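Phospholipase/Carboxylesterase (PDB 4H0C) probably hydrolyses carboxylic esters, as an alpha/beta hydrolase of the phospholipase/carboxylesterase family, members of which also cleave palmitoyl groups from proteins. Local coordinates at residues I12-V18 and D48-A54; N60-P64 and Q109-L113; A105-Q109 and P193-S197; E116-A122 and N144-F149; V154-T158 and E200-V204. One frame throughout, in Å; residues are numbered along the deposited sequence.

Interaction 1. Residues I12-V18 and D48-A54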
# COMPACT_ATOMS: atom_id res chain seq x y z
N ILE A 12 -0.05 -9.22 12.26
CA ILE A 12 -0.26 -10.63 11.97
C ILE A 12 0.76 -11.09 10.93
O ILE A 12 0.99 -10.40 9.95
CB ILE A 12 -1.72 -10.84 11.50
CG1 ILE A 12 -2.65 -10.64 12.70
CG2 ILE A 12 -1.93 -12.23 10.91
CD1 ILE A 12 -4.10 -10.47 12.34
N THR A 13 1.40 -12.22 11.18
CA THR A 13 2.40 -12.73 10.25
C THR A 13 1.98 -14.07 9.63
O THR A 13 1.23 -14.84 10.25
CB THR A 13 3.79 -12.88 10.91
OG1 THR A 13 3.70 -13.82 11.98
CG2 THR A 13 4.28 -11.52 11.47
N SER A 14 2.48 -14.34 8.43
CA SER A 14 2.24 -15.56 7.68
C SER A 14 3.40 -15.79 6.69
O SER A 14 4.44 -15.11 6.75
CB SER A 14 0.91 -15.44 6.93
OG SER A 14 0.55 -16.67 6.30
N GLY A 15 3.23 -16.73 5.77
CA GLY A 15 4.25 -16.99 4.73
C GLY A 15 5.50 -17.62 5.31
O GLY A 15 5.42 -18.40 6.26
N VAL A 16 6.66 -17.26 4.76
CA VAL A 16 7.94 -17.83 5.18
C VAL A 16 8.38 -17.26 6.54
O VAL A 16 8.39 -16.05 6.72
CB VAL A 16 9.05 -17.51 4.15
CG1 VAL A 16 10.37 -18.20 4.51
CG2 VAL A 16 8.58 -17.86 2.73
N PRO A 17 8.74 -18.14 7.49
CA PRO A 17 9.32 -17.68 8.78
C PRO A 17 10.40 -16.64 8.52
O PRO A 17 11.29 -16.85 7.66
CB PRO A 17 9.91 -18.97 9.35
CG PRO A 17 9.01 -20.04 8.82
CD PRO A 17 8.61 -19.61 7.44
N VAL A 18 10.32 -15.51 9.21
CA VAL A 18 11.12 -14.36 8.82
C VAL A 18 12.64 -14.60 8.84
O VAL A 18 13.36 -14.06 8.01
CB VAL A 18 10.69 -13.08 9.58
CG1 VAL A 18 11.18 -13.13 11.01
CG2 VAL A 18 11.17 -11.83 8.84
N ASP A 48 5.10 -16.66 -2.37
CA ASP A 48 5.52 -17.87 -1.66
C ASP A 48 6.95 -17.78 -1.09
O ASP A 48 7.29 -18.56 -0.20
CB ASP A 48 5.34 -19.10 -2.53
CG ASP A 48 6.30 -19.12 -3.68
OD1 ASP A 48 6.12 -18.31 -4.61
OD2 ASP A 48 7.24 -19.95 -3.64
N GLU A 49 7.75 -16.81 -1.56
CA GLU A 49 9.10 -16.59 -1.00
C GLU A 49 9.15 -15.49 0.07
O GLU A 49 10.21 -15.20 0.65
CB GLU A 49 10.13 -16.32 -2.10
CG GLU A 49 10.39 -17.55 -2.95
CD GLU A 49 11.21 -17.26 -4.19
OE1 GLU A 49 10.76 -16.43 -5.02
OE2 GLU A 49 12.30 -17.86 -4.33
N MSE A 50 7.98 -14.92 0.37
CA MSE A 50 7.93 -13.79 1.31
C MSE A 50 7.50 -14.17 2.72
O MSE A 50 6.60 -15.01 2.93
CB MSE A 50 6.97 -12.69 0.84
CG MSE A 50 7.50 -11.77 -0.29
SE MSE A 50 7.66 -12.78 -1.94
CE MSE A 50 7.72 -11.23 -3.11
N ALA A 51 8.16 -13.52 3.68
CA ALA A 51 7.62 -13.40 5.03
C ALA A 51 6.50 -12.36 4.90
O ALA A 51 6.73 -11.27 4.40
CB ALA A 51 8.69 -12.94 6.01
N ILE A 52 5.30 -12.71 5.34
CA ILE A 52 4.13 -11.83 5.18
C ILE A 52 3.81 -11.15 6.51
O ILE A 52 3.64 -11.84 7.52
CB ILE A 52 2.90 -12.62 4.68
CG1 ILE A 52 3.17 -13.23 3.29
CG2 ILE A 52 1.62 -11.78 4.75
CD1 ILE A 52 2.19 -14.32 2.91
N TYR A 53 3.79 -9.82 6.50
CA TYR A 53 3.34 -9.02 7.64
C TYR A 53 2.10 -8.24 7.26
O TYR A 53 2.11 -7.52 6.26
CB TYR A 53 4.42 -7.98 8.01
CG TYR A 53 5.61 -8.57 8.73
CD1 TYR A 53 5.90 -8.20 10.05
CD2 TYR A 53 6.48 -9.46 8.09
CE1 TYR A 53 7.00 -8.74 10.72
CE2 TYR A 53 7.56 -10.01 8.77
CZ TYR A 53 7.81 -9.63 10.09
OH TYR A 53 8.88 -10.15 10.78
N ALA A 54 1.05 -8.32 8.06
CA ALA A 54 -0.17 -7.57 7.80
C ALA A 54 -0.61 -6.89 9.10
O ALA A 54 -1.10 -7.56 10.01
CB ALA A 54 -1.26 -8.49 7.28
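I12 and A54 open the pairing with two backbone hydrogen bonds. I12 N gives to A54 O at 3.0 Å, and A54 N gives to I12 O at 2.8 Å. S14 and I52 repeat the exchange, S14 N to I52 O and I52 N to S14 O. The fifth bond runs from V16 N to M50 O at 2.9 Å and carries the pairing past the end of strand 11-15. S14 OG is satisfied by Q42. The edge strand 11-15 thus runs antiparallel to strand 50-55 in the mixed sheet of the alpha/beta-hydrolase fold. On the other edge of strand 50-55, the backbones of A51 and Y53 bond to strand 23-28. T13 and Y53 form a non-hydrogen-bonded pair with their side chains pointing the same way. T13 CG2 sits over one face of the Y53 ring, 4.0 Å from its centroid, in a CH-pi contact. V18 crosses Y53 at about a right angle, with V18 CG2 at the ring edge, 3.4 Å from Y53 OH. With CG2 anti to the carbonyl carbon, V16 turns this methyl to D48 O, 3.3 Å away. A51 CB packs against V18 CG2 at 3.9 Å.

Interaction 2. Residues N60-P64 and Q109-L113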
# COMPACT_ATOMS: atom_id res chain seq x y z
N ASN A 60 -10.85 -1.30 12.40
CA ASN A 60 -10.78 -1.91 11.06
C ASN A 60 -10.73 -0.85 9.95
O ASN A 60 -11.17 -1.09 8.83
CB ASN A 60 -11.98 -2.84 10.80
CG ASN A 60 -11.95 -4.11 11.61
OD1 ASN A 60 -11.01 -4.39 12.34
ND2 ASN A 60 -13.00 -4.90 11.47
N SER A 61 -10.16 0.32 10.27
CA SER A 61 -10.10 1.41 9.31
C SER A 61 -8.90 2.29 9.59
O SER A 61 -8.75 2.82 10.71
CB SER A 61 -11.40 2.23 9.36
OG SER A 61 -11.33 3.35 8.47
N TRP A 62 -8.05 2.46 8.57
CA TRP A 62 -6.83 3.29 8.71
C TRP A 62 -7.08 4.74 9.06
O TRP A 62 -6.31 5.34 9.81
CB TRP A 62 -5.92 3.15 7.48
CG TRP A 62 -5.51 1.71 7.28
CD1 TRP A 62 -5.83 0.85 6.22
CD2 TRP A 62 -4.66 0.92 8.17
NE1 TRP A 62 -5.26 -0.38 6.41
CE2 TRP A 62 -4.55 -0.41 7.58
CE3 TRP A 62 -4.03 1.18 9.38
CZ2 TRP A 62 -3.81 -1.44 8.18
CZ3 TRP A 62 -3.28 0.16 9.98
CH2 TRP A 62 -3.18 -1.12 9.39
N TYR A 63 -8.15 5.31 8.51
CA TYR A 63 -8.49 6.72 8.79
C TYR A 63 -9.98 6.86 8.47
O TYR A 63 -10.51 6.11 7.63
CB TYR A 63 -7.60 7.68 7.93
CG TYR A 63 -7.45 7.25 6.49
CD1 TYR A 63 -8.46 7.52 5.55
CD2 TYR A 63 -6.33 6.51 6.05
CE1 TYR A 63 -8.35 7.09 4.23
CE2 TYR A 63 -6.21 6.12 4.74
CZ TYR A 63 -7.23 6.38 3.84
OH TYR A 63 -7.13 5.96 2.55
N PRO A 64 -10.68 7.80 9.14
CA PRO A 64 -12.16 7.77 9.17
C PRO A 64 -12.94 8.16 7.91
O PRO A 64 -14.07 7.72 7.73
CB PRO A 64 -12.51 8.75 10.30
CG PRO A 64 -11.32 9.67 10.37
CD PRO A 64 -10.13 8.77 10.11
N GLN A 109 -8.47 1.42 0.60
CA GLN A 109 -7.91 2.22 1.70
C GLN A 109 -6.48 1.82 1.99
O GLN A 109 -5.64 2.70 2.26
CB GLN A 109 -8.78 2.12 2.96
CG GLN A 109 -8.42 3.13 4.04
CD GLN A 109 -9.14 2.85 5.36
OE1 GLN A 109 -9.11 1.73 5.86
NE2 GLN A 109 -9.79 3.88 5.93
N GLY A 110 -6.20 0.51 1.95
CA GLY A 110 -4.83 -0.02 2.10
C GLY A 110 -3.88 0.34 0.98
O GLY A 110 -2.67 0.49 1.22
N ALA A 111 -4.40 0.48 -0.25
CA ALA A 111 -3.56 0.91 -1.40
C ALA A 111 -3.17 2.38 -1.23
O ALA A 111 -2.04 2.76 -1.48
CB ALA A 111 -4.30 0.70 -2.71
N CYS A 112 -4.12 3.21 -0.78
CA CYS A 112 -3.82 4.61 -0.51
C CYS A 112 -2.75 4.74 0.57
O CYS A 112 -1.81 5.52 0.42
CB CYS A 112 -5.09 5.35 -0.07
SG CYS A 112 -6.35 5.34 -1.34
N LEU A 113 -2.91 3.99 1.65
CA LEU A 113 -1.93 3.98 2.72
C LEU A 113 -0.56 3.48 2.23
O LEU A 113 0.50 4.03 2.60
CB LEU A 113 -2.41 3.15 3.90
CG LEU A 113 -1.47 3.14 5.11
CD1 LEU A 113 -1.18 4.53 5.68
CD2 LEU A 113 -2.07 2.23 6.19
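The indole of W62 takes L113 CD2 over one face, 3.6 Å from the centroid of the five-membered ring, in a CH-pi contact. The Y63 ring has Q109 NE2 over the centre of one face. The Q109 amide plane is turned 60° from the indole and 62° from the Y63 ring. This contact joins the loop 60-64 to the first turn of helix 109-120, where the probable nucleophile elbow of the alpha/beta-hydrolase fold passes into the helix. Q109 reaches into the loop on an extended chain, CG anti to the backbone N (chi1 -168°). Its amide is gripped at both ends. NE2 gives a straight hydrogen bond to S61 OG at 3.0 Å, with the oxygen in the amide plane. W62 N gives to Q109 OE1 at 3.0 Å from above the carbonyl plane. Together the two bonds fix the rotation of the amide. W62 NE1 bonds to H29 O, and its ring stacks on H29. Y63 OH is hydrogen-bonded to a bound citrate, probably from the crystallisation liquor. On the helix side the same Y63 OH lies 3.4 Å from Q109 CG and 3.4 Å from C112 CB.

Interaction 3. Residues A105-Q109 and P193-S197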
# COMPACT_ATOMS: atom_id res chain seq x y z
N ALA A 105 1.77 -4.40 -0.60
CA ALA A 105 0.55 -4.69 -1.36
C ALA A 105 -0.66 -4.21 -0.58
O ALA A 105 -0.79 -4.51 0.61
CB ALA A 105 0.44 -6.18 -1.66
N GLY A 106 -1.52 -3.44 -1.22
CA GLY A 106 -2.69 -2.89 -0.53
C GLY A 106 -3.86 -2.84 -1.47
O GLY A 106 -3.66 -2.75 -2.70
N PHE A 107 -5.08 -2.90 -0.92
CA PHE A 107 -6.29 -2.70 -1.72
C PHE A 107 -7.05 -1.53 -1.16
O PHE A 107 -7.25 -1.45 0.06
CB PHE A 107 -7.21 -3.95 -1.69
CG PHE A 107 -8.55 -3.73 -2.32
CD1 PHE A 107 -8.65 -3.44 -3.68
CD2 PHE A 107 -9.71 -3.80 -1.56
CE1 PHE A 107 -9.88 -3.22 -4.29
CE2 PHE A 107 -10.95 -3.60 -2.16
CZ PHE A 107 -11.04 -3.31 -3.52
N SER A 108 -7.53 -0.66 -2.04
CA SER A 108 -8.45 0.42 -1.67
C SER A 108 -7.84 1.32 -0.57
O SER A 108 -6.77 1.88 -0.79
CB SER A 108 -9.86 -0.15 -1.35
OG SER A 108 -10.85 0.86 -1.42
N GLN A 109 -8.47 1.42 0.60
CA GLN A 109 -7.91 2.22 1.70
C GLN A 109 -6.48 1.82 1.99
O GLN A 109 -5.64 2.70 2.26
CB GLN A 109 -8.78 2.12 2.96
CG GLN A 109 -8.42 3.13 4.04
CD GLN A 109 -9.14 2.85 5.36
OE1 GLN A 109 -9.11 1.73 5.86
NE2 GLN A 109 -9.79 3.88 5.93
N PRO A 193 -15.80 -3.20 -11.52
CA PRO A 193 -16.29 -2.87 -10.17
C PRO A 193 -15.15 -2.62 -9.20
O PRO A 193 -13.97 -2.89 -9.51
CB PRO A 193 -17.07 -4.13 -9.75
CG PRO A 193 -17.25 -4.94 -10.98
CD PRO A 193 -16.12 -4.59 -11.89
N HIS A 194 -15.50 -2.12 -8.02
CA HIS A 194 -14.50 -1.74 -7.01
C HIS A 194 -13.98 -3.00 -6.36
O HIS A 194 -14.49 -3.44 -5.34
CB HIS A 194 -15.10 -0.74 -6.00
CG HIS A 194 -14.07 -0.12 -5.06
ND1 HIS A 194 -13.36 1.01 -5.37
CD2 HIS A 194 -13.63 -0.52 -3.79
CE1 HIS A 194 -12.51 1.31 -4.36
NE2 HIS A 194 -12.67 0.38 -3.39
N THR A 195 -12.95 -3.59 -6.97
CA THR A 195 -12.50 -4.93 -6.60
C THR A 195 -11.11 -5.18 -7.17
O THR A 195 -10.58 -4.34 -7.90
CB THR A 195 -13.47 -6.00 -7.15
OG1 THR A 195 -13.14 -7.28 -6.60
CG2 THR A 195 -13.37 -6.08 -8.68
N ILE A 196 -10.53 -6.33 -6.83
CA ILE A 196 -9.30 -6.78 -7.50
C ILE A 196 -9.69 -7.77 -8.58
O ILE A 196 -10.18 -8.88 -8.28
CB ILE A 196 -8.31 -7.42 -6.51
CG1 ILE A 196 -8.00 -6.47 -5.33
CG2 ILE A 196 -7.05 -7.86 -7.27
CD1 ILE A 196 -7.23 -7.09 -4.17
N SER A 197 -9.51 -7.38 -9.85
CA SER A 197 -9.84 -8.24 -10.98
C SER A 197 -8.78 -9.33 -11.15
O SER A 197 -7.63 -9.20 -10.68
CB SER A 197 -10.04 -7.43 -12.27
OG SER A 197 -8.81 -6.89 -12.74
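One polar bond joins the two segments: S108 OG and H194 NE2 lie 2.7 Å apart, and either could be the donor. The hydroxyl lies at the edge of the imidazole, in its plane. S108 turns its hydroxyl to the histidine by placing OG anti to the backbone N (chi1 -161°). On the far side of the ring, H194 ND1 is hydrogen-bonded to D162 OD2, which fixes the rotation of the imidazole. S108 OG also bonds a citrate molecule, probably from the crystallisation liquor.

The remaining contacts are van der Waals and centre on F107. Its side chain and that of I196 slide past each other in opposite directions, with F107 CD1 3.5 Å from I196 CG1. The CE1 side of the ring reaches the backbone of T195, with F107 CE1 3.7 Å from T195 C. F107 and H194 meet obliquely, their planes 54° apart and F107 CZ 3.8 Å from H194 CD2. F131 of the neighbouring strand touches both F107 and I196. Replacing F107 by an alanine would probably open a gap against T195 and I196 and let the loop bearing H194 shift.

S108, at the N-cap position between strand 102-107 and helix 109-120, has a positive phi (57°), consistent with the nucleophile elbow of alpha/beta hydrolases. The serine, the histidine and D162 are placed as in a Ser-His-Asp charge relay and probably form the catalytic triad. The short S108-H194 bond is consistent with S108 as the nucleophile and H194 as its general base.

Interaction 4. Residues E116-A122 and N144-F149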
# COMPACT_ATOMS: atom_id res chain seq x y z
N GLU A 116 0.96 6.30 0.16
CA GLU A 116 1.31 7.44 1.00
C GLU A 116 2.55 7.12 1.83
O GLU A 116 3.47 7.94 1.92
CB GLU A 116 0.14 7.84 1.90
CG GLU A 116 0.31 9.17 2.66
CD GLU A 116 0.46 10.40 1.76
OE1 GLU A 116 -0.02 10.39 0.59
OE2 GLU A 116 1.04 11.40 2.26
N TYR A 117 2.61 5.91 2.39
CA TYR A 117 3.78 5.54 3.17
C TYR A 117 5.05 5.46 2.33
O TYR A 117 6.10 6.00 2.69
CB TYR A 117 3.59 4.21 3.93
CG TYR A 117 4.88 3.81 4.60
CD1 TYR A 117 5.23 4.36 5.83
CD2 TYR A 117 5.82 2.97 3.96
CE1 TYR A 117 6.44 4.05 6.44
CE2 TYR A 117 7.03 2.66 4.57
CZ TYR A 117 7.34 3.20 5.80
OH TYR A 117 8.53 2.91 6.41
N THR A 118 4.96 4.75 1.21
CA THR A 118 6.15 4.51 0.41
C THR A 118 6.67 5.80 -0.23
O THR A 118 7.85 5.92 -0.43
CB THR A 118 5.98 3.40 -0.63
OG1 THR A 118 4.85 3.70 -1.43
CG2 THR A 118 5.75 2.05 0.08
N THR A 119 5.78 6.74 -0.56
CA THR A 119 6.14 7.99 -1.22
C THR A 119 6.69 9.02 -0.20
O THR A 119 7.56 9.85 -0.52
CB THR A 119 4.97 8.49 -2.08
OG1 THR A 119 4.55 7.40 -2.92
CG2 THR A 119 5.40 9.65 -3.00
N ARG A 120 6.24 8.94 1.05
CA ARG A 120 6.88 9.74 2.11
C ARG A 120 8.25 9.20 2.47
O ARG A 120 9.06 9.92 3.09
CB ARG A 120 5.98 9.76 3.36
CG ARG A 120 4.74 10.62 3.19
CD ARG A 120 4.03 10.77 4.51
NE ARG A 120 2.75 11.46 4.36
CZ ARG A 120 2.19 12.22 5.30
NH1 ARG A 120 2.84 12.45 6.45
NH2 ARG A 120 1.02 12.78 5.07
N ASN A 121 8.51 7.94 2.12
CA ASN A 121 9.71 7.22 2.54
C ASN A 121 10.32 6.48 1.37
O ASN A 121 10.53 5.27 1.44
CB ASN A 121 9.36 6.23 3.66
CG ASN A 121 8.82 6.93 4.89
OD1 ASN A 121 9.60 7.51 5.67
ND2 ASN A 121 7.51 6.91 5.08
N ALA A 122 10.51 7.19 0.26
CA ALA A 122 10.91 6.54 -1.01
C ALA A 122 12.35 6.09 -0.93
O ALA A 122 13.21 6.83 -0.49
CB ALA A 122 10.68 7.46 -2.20
N ASN A 144 5.67 16.61 1.65
CA ASN A 144 5.77 15.38 2.45
C ASN A 144 6.51 14.23 1.77
O ASN A 144 6.87 13.24 2.44
CB ASN A 144 4.37 14.89 2.84
CG ASN A 144 3.69 15.83 3.83
OD1 ASN A 144 4.34 16.60 4.56
ND2 ASN A 144 2.39 15.76 3.86
N TYR A 145 6.75 14.36 0.47
CA TYR A 145 7.27 13.25 -0.31
C TYR A 145 8.76 13.38 -0.48
O TYR A 145 9.25 14.38 -1.04
CB TYR A 145 6.54 13.13 -1.64
CG TYR A 145 5.06 12.91 -1.48
CD1 TYR A 145 4.56 12.03 -0.50
CD2 TYR A 145 4.13 13.62 -2.28
CE1 TYR A 145 3.20 11.84 -0.33
CE2 TYR A 145 2.77 13.41 -2.12
CZ TYR A 145 2.31 12.53 -1.15
OH TYR A 145 0.95 12.36 -1.02
N LYS A 146 9.49 12.41 0.05
CA LYS A 146 10.96 12.48 0.07
C LYS A 146 11.57 11.15 -0.30
O LYS A 146 11.00 10.10 -0.00
CB LYS A 146 11.51 12.91 1.45
CG LYS A 146 10.97 14.22 1.98
CD LYS A 146 11.64 15.41 1.31
CE LYS A 146 11.09 16.70 1.89
NZ LYS A 146 11.66 17.84 1.14
N GLY A 147 12.74 11.20 -0.93
CA GLY A 147 13.46 10.00 -1.26
C GLY A 147 13.58 9.79 -2.76
O GLY A 147 13.25 10.67 -3.56
N ASP A 148 14.11 8.62 -3.14
CA ASP A 148 14.18 8.25 -4.56
C ASP A 148 13.89 6.77 -4.67
O ASP A 148 14.46 5.98 -3.92
CB ASP A 148 15.57 8.57 -5.15
CG ASP A 148 15.59 8.46 -6.68
OD1 ASP A 148 15.69 7.32 -7.22
OD2 ASP A 148 15.49 9.50 -7.36
N PHE A 149 12.98 6.38 -5.55
CA PHE A 149 12.62 4.97 -5.62
C PHE A 149 13.68 4.05 -6.28
O PHE A 149 13.59 2.82 -6.19
CB PHE A 149 11.26 4.80 -6.31
CG PHE A 149 10.10 5.13 -5.43
CD1 PHE A 149 9.73 4.29 -4.38
CD2 PHE A 149 9.34 6.27 -5.67
CE1 PHE A 149 8.61 4.57 -3.60
CE2 PHE A 149 8.23 6.58 -4.89
CZ PHE A 149 7.86 5.73 -3.85
O HOH W 1 1.11 14.22 1.93
O HOH W 2 8.69 12.26 4.38
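E116 OE2 is gripped by R120 and by a water. R120 NE binds it at 2.7 Å in a salt bridge, with the oxygen in the guanidinium plane. R120 NH2 adds a weak bond, and water 1 links this oxygen to N144 ND2. The other oxygen, E116 OE1, accepts from Y145 OH at 2.7 Å on its syn side and from I136 N. Both carboxylate oxygens are thus satisfied, and the carboxylate is held against turning. The bend at chi2 (62°) brings the E116 carboxylate to the edge of the tyrosine ring. N144 ND2 lies over one face of the R120 guanidinium. A second water bridges R120 O and N144 O.

These bonds join the C-terminal end of helix 109-120, which follows the probable nucleophile elbow of this alpha/beta hydrolase, to the loop between strands 127-131 and 153-160. T119 CG2 lies over one face of the Y145 ring, 3.9 Å from its centroid. A phenylalanine in place of Y145 lacks the hydroxyl, so E116 OE1 would be left with I136 N and the carboxylate would probably be less firmly held.

At and just past the end of the helix the backbones meet. A122 N gives to K146 O at 3.0 Å, in the carbonyl plane. K146 N to T119 O and D148 N to A122 O are weak. A122 CB sits over the centre of the F149 ring, 3.6 Å from its centroid. T119 OG1 lies at the edge of that ring, though its hydrogen-bond partner is L115 O. L177 of helix 167-179 also touches F149.

Interaction 5. Residues V154-T158 and E200-V204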
# COMPACT_ATOMS: atom_id res chain seq x y z
N VAL A 154 6.37 -0.31 -9.54
CA VAL A 154 5.12 0.04 -8.88
C VAL A 154 3.98 -0.27 -9.83
O VAL A 154 4.03 0.10 -11.00
CB VAL A 154 5.06 1.55 -8.50
CG1 VAL A 154 3.73 1.91 -7.84
CG2 VAL A 154 6.23 1.94 -7.59
N PHE A 155 2.96 -0.97 -9.33
CA PHE A 155 1.72 -1.19 -10.07
C PHE A 155 0.61 -0.41 -9.39
O PHE A 155 0.40 -0.54 -8.20
CB PHE A 155 1.35 -2.67 -10.10
CG PHE A 155 0.04 -2.95 -10.79
CD1 PHE A 155 -0.03 -3.01 -12.19
CD2 PHE A 155 -1.14 -3.11 -10.05
CE1 PHE A 155 -1.25 -3.25 -12.84
CE2 PHE A 155 -2.36 -3.37 -10.70
CZ PHE A 155 -2.41 -3.43 -12.09
N ILE A 156 -0.07 0.43 -10.15
CA ILE A 156 -1.18 1.21 -9.64
C ILE A 156 -2.37 1.05 -10.58
O ILE A 156 -2.25 1.22 -11.79
CB ILE A 156 -0.80 2.70 -9.38
CG1 ILE A 156 -1.96 3.48 -8.73
CG2 ILE A 156 -0.30 3.38 -10.64
CD1 ILE A 156 -1.56 4.89 -8.28
N SER A 157 -3.51 0.69 -10.02
CA SER A 157 -4.71 0.51 -10.83
C SER A 157 -5.90 1.21 -10.23
O SER A 157 -5.90 1.57 -9.06
CB SER A 157 -5.02 -0.96 -10.96
OG SER A 157 -5.27 -1.50 -9.68
N THR A 158 -6.91 1.41 -11.06
CA THR A 158 -8.24 1.77 -10.61
C THR A 158 -9.25 1.41 -11.70
O THR A 158 -8.87 1.02 -12.82
CB THR A 158 -8.35 3.27 -10.20
OG1 THR A 158 -9.60 3.48 -9.51
CG2 THR A 158 -8.22 4.21 -11.40
N GLU A 200 -5.63 -8.07 -12.93
CA GLU A 200 -4.68 -7.36 -12.07
C GLU A 200 -3.78 -8.35 -11.36
O GLU A 200 -2.58 -8.14 -11.27
CB GLU A 200 -5.41 -6.51 -11.02
CG GLU A 200 -6.03 -5.25 -11.59
CD GLU A 200 -7.04 -4.65 -10.64
OE1 GLU A 200 -8.22 -5.05 -10.73
OE2 GLU A 200 -6.65 -3.78 -9.82
N ILE A 201 -4.37 -9.45 -10.89
CA ILE A 201 -3.61 -10.49 -10.20
C ILE A 201 -2.54 -11.09 -11.11
O ILE A 201 -1.37 -11.18 -10.71
CB ILE A 201 -4.52 -11.60 -9.63
CG1 ILE A 201 -5.42 -11.04 -8.52
CG2 ILE A 201 -3.69 -12.79 -9.11
CD1 ILE A 201 -4.67 -10.53 -7.30
N GLN A 202 -2.93 -11.49 -12.33
CA GLN A 202 -2.00 -12.09 -13.29
C GLN A 202 -0.92 -11.09 -13.67
O GLN A 202 0.26 -11.46 -13.80
CB GLN A 202 -2.68 -12.47 -14.61
CG GLN A 202 -3.81 -13.48 -14.56
CD GLN A 202 -4.29 -13.84 -15.96
OE1 GLN A 202 -5.43 -13.54 -16.35
NE2 GLN A 202 -3.41 -14.47 -16.74
N LEU A 203 -1.33 -9.84 -13.90
CA LEU A 203 -0.39 -8.82 -14.33
C LEU A 203 0.65 -8.57 -13.26
O LEU A 203 1.84 -8.47 -13.57
CB LEU A 203 -1.11 -7.54 -14.74
CG LEU A 203 -0.21 -6.47 -15.38
CD1 LEU A 203 0.67 -7.04 -16.49
CD2 LEU A 203 -1.11 -5.34 -15.86
N VAL A 204 0.20 -8.49 -12.01
CA VAL A 204 1.14 -8.28 -10.90
C VAL A 204 2.09 -9.48 -10.79
O VAL A 204 3.30 -9.33 -10.56
CB VAL A 204 0.40 -7.98 -9.58
CG1 VAL A 204 1.33 -8.13 -8.40
CG2 VAL A 204 -0.15 -6.55 -9.63
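F155 projects from its strand toward the helix and meets three of its side chains. Its chi1 of 177° sets CG opposite the backbone N and carries the ring across to one side of helix 198-206. V204 crosses it obliquely and lays CG2 over one face, 4.0 Å from the ring centroid, in a CH-pi contact. L203 comes at about a right angle, with L203 CD2 3.7 Å from F155 CE1. E200 also crosses at about a right angle. Its CG lies at the ring edge, 4.1 Å from F155 CZ. The E200 chain then extends past the ring to S157, which follows F155 by two residues and faces the same way. S157 OG gives a hydrogen bond to E200 OE2 at 2.7 Å, met on the anti side of the carboxylate. The strand and helix segments run nearly antiparallel, at 168°, as a helix layered on the central sheet of the alpha/beta-hydrolase fold. V187 of the adjacent strand touches both F155 and L203. E200 OE1 forms a salt bridge with R192 and a hydrogen bond with S197 OG. The carboxylate is buried, yet both oxygens have partners. The nearby arginine and the hydroxyl donors would probably favour its ionised form.

Interactions 2 and 3 share Q109 and have centres 12 Å apart. They meet at the probable nucleophile elbow, and the bound citrate touches Y63 from interaction 2 as well as S108 and H194 from interaction 3. Interaction 5 stands about 10 Å from interaction 3, centre to centre. I196 CG2 packs on I201 CD1 at 3.6 Å, which ties the histidine loop to the following helix. Interaction 4 uses the far end of the helix that interaction 2 begins, with centres about 17 Å apart. Interaction 1 lies at the edge of the sheet, its centre 21 Å from those of interactions 2, 3 and 5.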